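Local atomic coordinates of secreted effector protein SopD (Salmonella typhimurium, PDB entry 5CPC), a protein that acts as a secreted virulence effector that alters host cell physiology, cooperates with SopB in membrane fission and macropinosome formation during invasion, and contributes to replication in macrophages. Residues 229-234 / 302-306. Numbering follows the deposited sequence.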
loop_
_atom_site.group_PDB
_atom_site.type_symbol
_atom_site.label_atom_id
_atom_site.label_comp_id
_atom_site.label_asym_id
_atom_site.label_seq_id
_atom_site.Cartn_x
_atom_site.Cartn_y
_atom_site.Cartn_z
ATOM N N PHE A 229 12.809 7.793 8.945
ATOM C CA PHE A 229 13.094 6.491 8.365
ATOM C C PHE A 229 11.859 5.653 7.975
ATOM O O PHE A 229 12.024 4.498 7.543
ATOM C CB PHE A 229 14.010 5.753 9.344
ATOM C CG PHE A 229 15.186 6.603 9.759
ATOM C CD1 PHE A 229 16.115 7.029 8.795
ATOM C CD2 PHE A 229 15.254 7.126 11.021
ATOM C CE1 PHE A 229 17.110 7.887 9.119
ATOM C CE2 PHE A 229 16.270 7.950 11.383
ATOM C CZ PHE A 229 17.231 8.344 10.436
ATOM N N CYS A 230 10.649 6.221 8.117
ATOM C CA CYS A 230 9.378 5.481 7.822
ATOM C C CYS A 230 9.292 4.927 6.417
ATOM O O CYS A 230 8.628 3.949 6.198
ATOM C CB CYS A 230 8.115 6.284 8.177
ATOM S SG CYS A 230 7.922 7.826 7.152
ATOM N N LYS A 231 10.011 5.488 5.464
ATOM C CA LYS A 231 10.003 4.910 4.129
ATOM C C LYS A 231 11.176 4.024 3.776
ATOM O O LYS A 231 11.217 3.565 2.682
ATOM C CB LYS A 231 9.862 6.019 3.086
ATOM C CG LYS A 231 8.463 6.689 3.202
ATOM C CD LYS A 231 8.272 7.718 2.096
ATOM C CE LYS A 231 8.715 9.128 2.569
ATOM N NZ LYS A 231 8.850 10.123 1.449
ATOM N N ILE A 232 12.119 3.764 4.690
ATOM C CA ILE A 232 13.302 3.004 4.312
ATOM C C ILE A 232 13.186 1.516 4.663
ATOM O O ILE A 232 12.860 1.153 5.797
ATOM C CB ILE A 232 14.612 3.608 4.992
ATOM C CG1 ILE A 232 14.994 4.866 4.232
ATOM C CG2 ILE A 232 15.841 2.772 4.779
ATOM C CD1 ILE A 232 14.352 5.961 4.793
ATOM N N GLY A 233 13.550 0.673 3.710
ATOM C CA GLY A 233 13.738 -0.725 3.964
ATOM C C GLY A 233 15.195 -1.162 3.982
ATOM O O GLY A 233 16.073 -0.416 3.580
ATOM N N TYR A 234 15.439 -2.384 4.466
ATOM C CA TYR A 234 16.765 -2.923 4.593
ATOM C C TYR A 234 16.737 -4.446 4.714
ATOM O O TYR A 234 15.827 -4.995 5.353
ATOM C CB TYR A 234 17.479 -2.371 5.883
ATOM C CG TYR A 234 16.573 -1.956 7.045
ATOM C CD1 TYR A 234 16.184 -2.883 8.020
ATOM C CD2 TYR A 234 16.166 -0.635 7.206
ATOM C CE1 TYR A 234 15.396 -2.492 9.092
ATOM C CE2 TYR A 234 15.386 -0.225 8.286
ATOM C CZ TYR A 234 15.023 -1.157 9.223
ATOM O OH TYR A 234 14.261 -0.815 10.308
ATOM N N SER A 302 18.361 -1.783 13.170
ATOM C CA SER A 302 17.024 -1.347 12.782
ATOM C C SER A 302 17.053 0.191 12.469
ATOM O O SER A 302 17.919 0.919 13.011
ATOM C CB SER A 302 16.128 -1.566 13.954
ATOM O OG SER A 302 14.832 -1.129 13.612
ATOM N N LEU A 303 16.117 0.683 11.662
ATOM C CA LEU A 303 15.883 2.132 11.627
ATOM C C LEU A 303 14.568 2.471 12.275
ATOM O O LEU A 303 14.090 3.591 12.198
ATOM C CB LEU A 303 16.036 2.758 10.234
ATOM C CG LEU A 303 17.372 2.517 9.529
ATOM C CD1 LEU A 303 17.314 2.983 8.081
ATOM C CD2 LEU A 303 18.458 3.247 10.263
ATOM N N HIS A 304 14.029 1.525 13.034
ATOM C CA HIS A 304 12.803 1.738 13.796
ATOM C C HIS A 304 13.202 2.395 15.082
ATOM O O HIS A 304 13.232 1.785 16.160
ATOM C CB HIS A 304 12.035 0.417 14.010
ATOM C CG HIS A 304 10.808 0.534 14.861
ATOM N ND1 HIS A 304 10.058 1.692 14.955
ATOM C CD2 HIS A 304 10.178 -0.379 15.634
ATOM C CE1 HIS A 304 9.051 1.504 15.786
ATOM N NE2 HIS A 304 9.093 0.249 16.200
ATOM N N ILE A 305 13.440 3.700 14.936
ATOM C CA ILE A 305 14.060 4.553 15.953
ATOM C C ILE A 305 12.969 5.406 16.549
ATOM O O ILE A 305 12.173 5.988 15.818
ATOM C CB ILE A 305 15.155 5.368 15.241
ATOM C CG1 ILE A 305 16.201 4.377 14.734
ATOM C CG2 ILE A 305 15.735 6.457 16.096
ATOM C CD1 ILE A 305 17.498 4.994 14.097
ATOM N N GLY A 306 12.925 5.489 17.877
ATOM C CA GLY A 306 11.962 6.333 18.548
ATOM C C GLY A 306 12.692 7.224 19.536
ATOM O O GLY A 306 13.913 7.060 19.782
#
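L303 packs among F229, I232 and Y234, where a type I beta turn (F229 to I232) leads into the first strand of the 232-237/240-245 beta hairpin. This is the tight half of the contact. The leucine's CD1 sits 3.6 Å from I232 CG2, and its CG lies 3.6 Å from Y234 CE2. Its CB packs against F229 CB at 3.7 Å, the two side chains crossing at about a right angle. L295 and Y296 of helix 285-298 and F243 of the partner strand also touch the leucine, and all the residues that meet here are buried.

Packing thins out toward I305, which meets F229 through CD1 alone, 4.2 Å from ring atom CE2. The two central residues of the turn, C230 and K231, are partly exposed and make no contact with 302-306; K231 instead forms a salt bridge to D277.

On the polar side, S302 begins an ST turn: its OG, anti to the backbone N (chi1 179°), accepts from H304 N. E194 OE1 hydrogen-bonds both this OG and the tyrosine hydroxyl, tying the two segments through a shared carboxylate. L303 N donates directly across to Y234 OH, 2.7 Å long and nearly straight at 164°.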